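Viral structural protein 4 (Bombyx mori cytoplasmic polyhedrosis virus, PDB 6TZ0) binds GTP, probably through a P-loop-containing domain, and probably acts as an NTPase that assists the viral RNA-dependent RNA polymerase during transcription inside the capsid. Local coordinates at residues B[259-267]-B[302-310]; B[446-456]-B[529-537]. All blocks are in the same frame, centred on the assembly; numbering follows the deposited sequence.

Contact 1: residues B[259-267]-B[302-310]; sequences TWTGIYGEV and AIPSGISAR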
loop_
_atom_site.group_PDB
_atom_site.type_symbol
_atom_site.label_atom_id
_atom_site.label_comp_id
_atom_site.label_asym_id
_atom_site.label_seq_id
_atom_site.Cartn_x
_atom_site.Cartn_y
_atom_site.Cartn_z
ATOM N N THR B 259 -47.119 -5.362 22.759
ATOM C CA THR B 259 -47.727 -4.784 21.568
ATOM C C THR B 259 -48.456 -3.508 21.958
ATOM O O THR B 259 -49.217 -3.494 22.927
ATOM C CB THR B 259 -48.688 -5.754 20.879
ATOM O OG1 THR B 259 -49.745 -6.099 21.772
ATOM C CG2 THR B 259 -47.961 -7.005 20.448
ATOM N N TRP B 260 -48.208 -2.444 21.214
ATOM C CA TRP B 260 -48.663 -1.105 21.540
ATOM C C TRP B 260 -49.690 -0.647 20.519
ATOM O O TRP B 260 -49.995 -1.342 19.555
ATOM C CB TRP B 260 -47.484 -0.137 21.560
ATOM C CG TRP B 260 -46.463 -0.403 22.596
ATOM C CD1 TRP B 260 -45.366 -1.192 22.469
ATOM C CD2 TRP B 260 -46.391 0.180 23.893
ATOM N NE1 TRP B 260 -44.633 -1.174 23.622
ATOM C CE2 TRP B 260 -45.241 -0.333 24.514
ATOM C CE3 TRP B 260 -47.196 1.073 24.599
ATOM C CZ2 TRP B 260 -44.876 0.017 25.805
ATOM C CZ3 TRP B 260 -46.830 1.422 25.875
ATOM C CH2 TRP B 260 -45.686 0.892 26.468
ATOM N N THR B 261 -50.203 0.558 20.721
ATOM C CA THR B 261 -51.026 1.226 19.724
ATOM C C THR B 261 -50.162 2.268 19.030
ATOM O O THR B 261 -49.451 3.027 19.690
ATOM C CB THR B 261 -52.250 1.878 20.358
ATOM O OG1 THR B 261 -51.831 2.902 21.262
ATOM C CG2 THR B 261 -53.043 0.854 21.122
ATOM N N GLY B 262 -50.200 2.292 17.709
ATOM C CA GLY B 262 -49.361 3.186 16.950
ATOM C C GLY B 262 -50.152 4.237 16.201
ATOM O O GLY B 262 -51.374 4.205 16.125
ATOM N N ILE B 263 -49.412 5.194 15.651
ATOM C CA ILE B 263 -49.996 6.134 14.705
ATOM C C ILE B 263 -50.395 5.411 13.429
ATOM O O ILE B 263 -51.462 5.664 12.860
ATOM C CB ILE B 263 -49.005 7.280 14.429
ATOM C CG1 ILE B 263 -48.712 8.046 15.712
ATOM C CG2 ILE B 263 -49.527 8.234 13.383
ATOM C CD1 ILE B 263 -49.922 8.682 16.312
ATOM N N TYR B 264 -49.566 4.478 12.977
ATOM C CA TYR B 264 -49.766 3.834 11.692
ATOM C C TYR B 264 -50.287 2.412 11.816
ATOM O O TYR B 264 -50.455 1.742 10.795
ATOM C CB TYR B 264 -48.455 3.822 10.902
ATOM C CG TYR B 264 -47.787 5.169 10.813
ATOM C CD1 TYR B 264 -48.339 6.194 10.067
ATOM C CD2 TYR B 264 -46.578 5.401 11.448
ATOM C CE1 TYR B 264 -47.725 7.424 9.985
ATOM C CE2 TYR B 264 -45.953 6.624 11.366
ATOM C CZ TYR B 264 -46.533 7.630 10.635
ATOM O OH TYR B 264 -45.915 8.852 10.544
ATOM N N GLY B 265 -50.541 1.930 13.027
ATOM C CA GLY B 265 -50.905 0.542 13.226
ATOM C C GLY B 265 -50.641 0.078 14.641
ATOM O O GLY B 265 -51.063 0.736 15.590
ATOM N N GLU B 266 -49.964 -1.053 14.805
ATOM C CA GLU B 266 -49.535 -1.504 16.118
ATOM C C GLU B 266 -48.050 -1.835 16.081
ATOM O O GLU B 266 -47.504 -2.207 15.040
ATOM C CB GLU B 266 -50.337 -2.715 16.605
ATOM C CG GLU B 266 -50.056 -4.009 15.892
ATOM C CD GLU B 266 -50.880 -5.149 16.438
ATOM O OE1 GLU B 266 -51.729 -4.894 17.314
ATOM O OE2 GLU B 266 -50.667 -6.303 16.014
ATOM N N VAL B 267 -47.398 -1.679 17.229
ATOM C CA VAL B 267 -45.945 -1.726 17.338
ATOM C C VAL B 267 -45.567 -2.793 18.355
ATOM O O VAL B 267 -46.111 -2.810 19.462
ATOM C CB VAL B 267 -45.375 -0.353 17.748
ATOM C CG1 VAL B 267 -43.872 -0.409 17.887
ATOM C CG2 VAL B 267 -45.770 0.717 16.751
ATOM N N ALA B 302 -40.181 -1.555 11.205
ATOM C CA ALA B 302 -39.452 -0.687 10.299
ATOM C C ALA B 302 -39.551 0.761 10.753
ATOM O O ALA B 302 -40.496 1.159 11.432
ATOM C CB ALA B 302 -39.990 -0.816 8.878
ATOM N N ILE B 303 -38.560 1.554 10.370
ATOM C CA ILE B 303 -38.597 2.982 10.657
ATOM C C ILE B 303 -39.244 3.694 9.473
ATOM O O ILE B 303 -38.930 3.390 8.313
ATOM C CB ILE B 303 -37.197 3.524 10.999
ATOM C CG1 ILE B 303 -36.174 3.156 9.930
ATOM C CG2 ILE B 303 -36.729 2.982 12.326
ATOM C CD1 ILE B 303 -34.838 3.824 10.123
ATOM N N PRO B 304 -40.193 4.612 9.705
ATOM C CA PRO B 304 -40.739 5.035 10.998
ATOM C C PRO B 304 -41.807 4.104 11.567
ATOM O O PRO B 304 -42.748 3.730 10.883
ATOM C CB PRO B 304 -41.343 6.403 10.680
ATOM C CG PRO B 304 -41.709 6.327 9.262
ATOM C CD PRO B 304 -40.690 5.450 8.602
ATOM N N SER B 305 -41.631 3.709 12.821
ATOM C CA SER B 305 -42.661 3.001 13.565
ATOM C C SER B 305 -43.397 4.005 14.433
ATOM O O SER B 305 -42.794 4.622 15.311
ATOM C CB SER B 305 -42.046 1.917 14.442
ATOM O OG SER B 305 -41.288 2.503 15.482
ATOM N N GLY B 306 -44.698 4.150 14.218
ATOM C CA GLY B 306 -45.424 5.251 14.825
ATOM C C GLY B 306 -45.734 5.151 16.303
ATOM O O GLY B 306 -46.867 5.402 16.717
ATOM N N ILE B 307 -44.738 4.790 17.112
ATOM C CA ILE B 307 -44.879 4.850 18.557
ATOM C C ILE B 307 -44.857 6.316 18.981
ATOM O O ILE B 307 -44.240 7.168 18.327
ATOM C CB ILE B 307 -43.764 4.020 19.230
ATOM C CG1 ILE B 307 -44.074 3.710 20.692
ATOM C CG2 ILE B 307 -42.395 4.669 19.101
ATOM C CD1 ILE B 307 -45.140 2.697 20.861
ATOM N N SER B 308 -45.597 6.636 20.036
ATOM C CA SER B 308 -45.723 8.019 20.470
ATOM C C SER B 308 -46.059 8.035 21.950
ATOM O O SER B 308 -46.181 6.990 22.589
ATOM C CB SER B 308 -46.780 8.767 19.653
ATOM O OG SER B 308 -48.074 8.250 19.882
ATOM N N ALA B 309 -46.220 9.240 22.495
ATOM C CA ALA B 309 -46.567 9.390 23.901
ATOM C C ALA B 309 -48.005 8.993 24.196
ATOM O O ALA B 309 -48.354 8.823 25.368
ATOM C CB ALA B 309 -46.325 10.831 24.349
ATOM N N ARG B 310 -48.837 8.833 23.170
ATOM C CA ARG B 310 -50.232 8.459 23.320
ATOM C C ARG B 310 -50.452 6.962 23.175
ATOM O O ARG B 310 -51.600 6.520 23.098
ATOM C CB ARG B 310 -51.075 9.210 22.294
ATOM C CG ARG B 310 -51.048 10.707 22.484
ATOM C CD ARG B 310 -51.995 11.397 21.526
ATOM N NE ARG B 310 -51.634 11.149 20.133
ATOM C CZ ARG B 310 -50.746 11.862 19.449
ATOM N NH1 ARG B 310 -50.111 12.872 20.026
ATOM N NH2 ARG B 310 -50.488 11.561 18.185
#

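Contact 2: residues B[446-456]-B[529-537]; sequences IKMMDEMNEVL and FLRDTYYRL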
loop_
_atom_site.group_PDB
_atom_site.type_symbol
_atom_site.label_atom_id
_atom_site.label_comp_id
_atom_site.label_asym_id
_atom_site.label_seq_id
_atom_site.Cartn_x
_atom_site.Cartn_y
_atom_site.Cartn_z
ATOM N N ILE B 446 -35.415 19.724 0.351
ATOM C CA ILE B 446 -33.993 19.542 0.068
ATOM C C ILE B 446 -33.344 20.848 -0.385
ATOM O O ILE B 446 -32.173 21.113 -0.065
ATOM C CB ILE B 446 -33.842 18.401 -0.959
ATOM C CG1 ILE B 446 -34.196 17.067 -0.309
ATOM C CG2 ILE B 446 -32.459 18.327 -1.575
ATOM C CD1 ILE B 446 -34.272 15.930 -1.288
ATOM N N LYS B 447 -34.104 21.717 -1.061
ATOM C CA LYS B 447 -33.587 23.024 -1.457
ATOM C C LYS B 447 -33.271 23.904 -0.248
ATOM O O LYS B 447 -32.353 24.727 -0.304
ATOM C CB LYS B 447 -34.598 23.703 -2.382
ATOM C CG LYS B 447 -34.154 25.015 -3.002
ATOM C CD LYS B 447 -35.192 25.530 -3.986
ATOM C CE LYS B 447 -34.842 26.925 -4.488
ATOM N NZ LYS B 447 -33.596 26.919 -5.303
ATOM N N MET B 448 -33.983 23.713 0.861
ATOM C CA MET B 448 -33.707 24.429 2.099
ATOM C C MET B 448 -32.630 23.753 2.936
ATOM O O MET B 448 -31.846 24.432 3.616
ATOM C CB MET B 448 -34.991 24.540 2.916
ATOM C CG MET B 448 -36.112 25.220 2.179
ATOM S SD MET B 448 -37.637 25.160 3.121
ATOM C CE MET B 448 -37.239 26.335 4.396
ATOM N N MET B 449 -32.570 22.423 2.893
ATOM C CA MET B 449 -31.519 21.708 3.602
ATOM C C MET B 449 -30.150 21.936 2.981
ATOM O O MET B 449 -29.145 21.815 3.682
ATOM C CB MET B 449 -31.817 20.215 3.634
ATOM C CG MET B 449 -33.076 19.877 4.371
ATOM S SD MET B 449 -33.451 18.129 4.313
ATOM C CE MET B 449 -35.139 18.181 4.869
ATOM N N ASP B 450 -30.086 22.267 1.690
ATOM C CA ASP B 450 -28.806 22.649 1.101
ATOM C C ASP B 450 -28.308 23.975 1.667
ATOM O O ASP B 450 -27.107 24.143 1.908
ATOM C CB ASP B 450 -28.926 22.720 -0.416
ATOM C CG ASP B 450 -29.100 21.360 -1.045
ATOM O OD1 ASP B 450 -28.660 20.368 -0.430
ATOM O OD2 ASP B 450 -29.652 21.281 -2.160
ATOM N N GLU B 451 -29.219 24.913 1.919
ATOM C CA GLU B 451 -28.845 26.165 2.568
ATOM C C GLU B 451 -28.437 25.941 4.020
ATOM O O GLU B 451 -27.510 26.594 4.525
ATOM C CB GLU B 451 -30.011 27.142 2.465
ATOM C CG GLU B 451 -30.271 27.597 1.041
ATOM C CD GLU B 451 -31.552 28.389 0.898
ATOM O OE1 GLU B 451 -32.351 28.410 1.852
ATOM O OE2 GLU B 451 -31.761 28.997 -0.173
ATOM N N MET B 452 -29.096 24.999 4.693
ATOM C CA MET B 452 -28.662 24.622 6.033
ATOM C C MET B 452 -27.290 23.948 6.019
ATOM O O MET B 452 -26.498 24.145 6.942
ATOM C CB MET B 452 -29.702 23.715 6.680
ATOM C CG MET B 452 -29.473 23.489 8.153
ATOM S SD MET B 452 -29.695 25.001 9.100
ATOM C CE MET B 452 -28.674 24.664 10.528
ATOM N N ASN B 453 -26.972 23.177 4.976
ATOM C CA ASN B 453 -25.622 22.628 4.865
ATOM C C ASN B 453 -24.596 23.717 4.584
ATOM O O ASN B 453 -23.446 23.607 5.021
ATOM C CB ASN B 453 -25.552 21.560 3.776
ATOM C CG ASN B 453 -26.269 20.297 4.159
ATOM O OD1 ASN B 453 -26.307 19.930 5.323
ATOM N ND2 ASN B 453 -26.801 19.596 3.174
ATOM N N GLU B 454 -24.998 24.773 3.873
ATOM C CA GLU B 454 -24.120 25.926 3.684
ATOM C C GLU B 454 -23.857 26.665 4.989
ATOM O O GLU B 454 -22.774 27.231 5.168
ATOM C CB GLU B 454 -24.716 26.893 2.666
ATOM C CG GLU B 454 -24.750 26.373 1.253
ATOM C CD GLU B 454 -25.401 27.351 0.302
ATOM O OE1 GLU B 454 -25.923 28.378 0.778
ATOM O OE2 GLU B 454 -25.396 27.090 -0.919
ATOM N N VAL B 455 -24.825 26.699 5.901
ATOM C CA VAL B 455 -24.519 27.353 7.174
ATOM C C VAL B 455 -23.815 26.387 8.129
ATOM O O VAL B 455 -23.161 26.829 9.080
ATOM C CB VAL B 455 -25.778 27.985 7.800
ATOM C CG1 VAL B 455 -26.636 26.978 8.479
ATOM C CG2 VAL B 455 -25.420 29.107 8.749
ATOM N N LEU B 456 -23.886 25.078 7.878
ATOM C CA LEU B 456 -23.121 24.129 8.685
ATOM C C LEU B 456 -21.654 24.062 8.276
ATOM O O LEU B 456 -20.788 23.875 9.133
ATOM C CB LEU B 456 -23.730 22.728 8.598
ATOM C CG LEU B 456 -25.034 22.416 9.324
ATOM C CD1 LEU B 456 -25.542 21.069 8.909
ATOM C CD2 LEU B 456 -24.818 22.426 10.801
ATOM N N PHE B 529 -37.109 20.386 11.406
ATOM C CA PHE B 529 -36.248 20.731 10.280
ATOM C C PHE B 529 -34.808 20.299 10.527
ATOM O O PHE B 529 -34.155 19.747 9.631
ATOM C CB PHE B 529 -36.341 22.234 10.022
ATOM C CG PHE B 529 -35.506 22.709 8.876
ATOM C CD1 PHE B 529 -35.846 22.381 7.579
ATOM C CD2 PHE B 529 -34.404 23.515 9.093
ATOM C CE1 PHE B 529 -35.085 22.820 6.522
ATOM C CE2 PHE B 529 -33.640 23.958 8.037
ATOM C CZ PHE B 529 -33.982 23.611 6.753
ATOM N N LEU B 530 -34.310 20.506 11.748
ATOM C CA LEU B 530 -32.957 20.078 12.071
ATOM C C LEU B 530 -32.843 18.567 12.164
ATOM O O LEU B 530 -31.797 18.022 11.805
ATOM C CB LEU B 530 -32.492 20.717 13.372
ATOM C CG LEU B 530 -32.198 22.202 13.238
ATOM C CD1 LEU B 530 -31.832 22.803 14.570
ATOM C CD2 LEU B 530 -31.088 22.390 12.240
ATOM N N ARG B 531 -33.896 17.885 12.634
ATOM C CA ARG B 531 -33.923 16.426 12.602
ATOM C C ARG B 531 -33.771 15.910 11.179
ATOM O O ARG B 531 -32.993 14.984 10.928
ATOM C CB ARG B 531 -35.218 15.900 13.236
ATOM C CG ARG B 531 -35.311 14.367 13.339
ATOM C CD ARG B 531 -36.102 13.729 12.198
ATOM N NE ARG B 531 -35.965 12.281 12.170
ATOM C CZ ARG B 531 -36.200 11.540 11.095
ATOM N NH1 ARG B 531 -36.558 12.118 9.960
ATOM N NH2 ARG B 531 -36.046 10.227 11.144
ATOM N N ASP B 532 -34.511 16.494 10.234
ATOM C CA ASP B 532 -34.455 15.988 8.866
ATOM C C ASP B 532 -33.133 16.333 8.184
ATOM O O ASP B 532 -32.600 15.521 7.417
ATOM C CB ASP B 532 -35.638 16.517 8.069
ATOM C CG ASP B 532 -36.930 15.827 8.423
ATOM O OD1 ASP B 532 -36.892 14.642 8.797
ATOM O OD2 ASP B 532 -37.988 16.472 8.317
ATOM N N THR B 533 -32.567 17.506 8.487
ATOM C CA THR B 533 -31.249 17.869 7.965
ATOM C C THR B 533 -30.163 16.932 8.489
ATOM O O THR B 533 -29.329 16.423 7.721
ATOM C CB THR B 533 -30.928 19.312 8.345
ATOM O OG1 THR B 533 -31.949 20.174 7.848
ATOM C CG2 THR B 533 -29.593 19.742 7.767
ATOM N N TYR B 534 -30.168 16.677 9.801
ATOM C CA TYR B 534 -29.165 15.805 10.393
ATOM C C TYR B 534 -29.339 14.365 9.944
ATOM O O TYR B 534 -28.344 13.654 9.789
ATOM C CB TYR B 534 -29.231 15.891 11.914
ATOM C CG TYR B 534 -28.819 17.219 12.490
ATOM C CD1 TYR B 534 -28.001 18.087 11.785
ATOM C CD2 TYR B 534 -29.283 17.619 13.733
ATOM C CE1 TYR B 534 -27.640 19.301 12.315
ATOM C CE2 TYR B 534 -28.934 18.829 14.265
ATOM C CZ TYR B 534 -28.113 19.667 13.554
ATOM O OH TYR B 534 -27.759 20.877 14.091
ATOM N N TYR B 535 -30.584 13.928 9.720
ATOM C CA TYR B 535 -30.826 12.615 9.133
ATOM C C TYR B 535 -30.256 12.527 7.727
ATOM O O TYR B 535 -29.668 11.507 7.353
ATOM C CB TYR B 535 -32.324 12.314 9.112
ATOM C CG TYR B 535 -32.655 11.033 8.390
ATOM C CD1 TYR B 535 -32.392 9.805 8.971
ATOM C CD2 TYR B 535 -33.221 11.052 7.121
ATOM C CE1 TYR B 535 -32.680 8.635 8.313
ATOM C CE2 TYR B 535 -33.507 9.888 6.457
ATOM C CZ TYR B 535 -33.234 8.682 7.057
ATOM O OH TYR B 535 -33.524 7.511 6.400
ATOM N N ARG B 536 -30.408 13.594 6.941
ATOM C CA ARG B 536 -29.827 13.633 5.607
ATOM C C ARG B 536 -28.301 13.655 5.649
ATOM O O ARG B 536 -27.656 13.283 4.667
ATOM C CB ARG B 536 -30.402 14.843 4.854
ATOM C CG ARG B 536 -30.015 15.010 3.388
ATOM C CD ARG B 536 -30.861 16.080 2.729
ATOM N NE ARG B 536 -30.489 16.330 1.343
ATOM C CZ ARG B 536 -29.689 17.313 0.955
ATOM N NH1 ARG B 536 -29.192 18.149 1.848
ATOM N NH2 ARG B 536 -29.395 17.468 -0.324
ATOM N N LEU B 537 -27.703 14.035 6.772
ATOM C CA LEU B 537 -26.254 13.968 6.889
ATOM C C LEU B 537 -25.736 12.784 7.704
ATOM O O LEU B 537 -24.520 12.638 7.830
ATOM C CB LEU B 537 -25.724 15.259 7.493
ATOM C CG LEU B 537 -25.840 16.519 6.664
ATOM C CD1 LEU B 537 -25.413 17.662 7.522
ATOM C CD2 LEU B 537 -24.965 16.391 5.436
#

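Contact 1: residues B[259-267]-B[302-310]
Across the hairpin turn of 259-267 and the connection 302-310, the backbones come closest at Ile263 and Gly306, where Ile263 N donates to Gly306 O at 2.8 Å, a nearly straight bond (166°). Gly306 is the centre of an inverse gamma turn, closed by Ile307 N on Ser305 O. The ring of Tyr264 rests against this turn, its CD2 3.6 Å from Gly306 CA, an approach that the absence of a side chain at Gly306 permits. Beyond the turn, Ile307 starts away from the hairpin, but CG1 lies anti to the backbone N (chi1 -164°) and the chain bends back. Its CD1 arrives over one face of the Trp260 indole, 4.2 Å from the centroid of the five-membered ring in a CH-pi contact, and also meets Val267 CB. At the outer end, CD1 of Ile263 reaches Arg310 NH2 at 3.5 Å, a van der Waals touch beside a charged group. Thr261 OG1 hydrogen-bonds to the backbone N of Thr312, just before strand 313-319. The contact thus combines one directional backbone bond at the turn with non-directional apolar packing of Ile307 on Trp260 and Val267, all three of them buried.

Contact 2: residues B[446-456]-B[529-537]
Met449 and Arg536 point at each other's helices from opposite sides of the interface and cross obliquely, each a knob in a hole of the other helix. Met449 runs extended beyond CG and sits among Phe529, Asp532, Thr533 and Arg536; its SD lies 3.7 Å from Arg536 CD, and its methyl CE ends against Asp532 CB. In return Arg536, extended from CG to NE with CG anti to the backbone N (chi1 -175°), passes among Ile446, Met449, Asp450 and Asn453. Its NH2 donates to Asp450 OD1 at 3.0 Å on the syn side of the carboxylate, in a salt bridge whose two planes stand 54° apart; NH1 adds a weak bond to the same oxygen. CG2 of Ile446 packs against this guanidinium, 3.4 Å from NH2. On the other flank, the Phe529 ring presents its edge to Met448 O, while one face lies under Thr533 OG1, which is hydrogen-bonded to Phe529 O. Met452, bent at its second torsion, crosses Thr533 at about a right angle and brings CE to within 3.7 Å of Leu530 CD2. Leu456 CD1 closes the far end against Leu537 CD1 and the edge of Tyr534, whose ring also stacks on His490. Thr367 of the RNA-dependent RNA polymerase chain packs on Asn453, Arg536 and Leu537. With axes 10.2 Å apart and crossing at -78°, this is reciprocal knobs-into-holes packing of two steeply crossed helices, beside what is probably the P-loop: the Tyr534 side chain comes close to that of Lys355, a residue known to bind GTP.

Contact 1 is partly buried and fastens an irregular connection to a hairpin within the four-stranded antiparallel sheet, relying on a backbone bond and a small apolar cluster. Contact 2 is a buried meeting of helices 442-457 and 524-537, carried by side chains, with methionines inside and an ion pair at one margin. They share no element and follow one another along the chain. The centres of contact 1 and contact 2 lie about 26 Å apart, and the nearest atoms of contact 1 and contact 2 about 5 Å apart. Both lie against the polymerase chain: Arg595 of that chain packs on Tyr264 in contact 1, and its Arg368 makes a cation-pi contact with Tyr535 in contact 2.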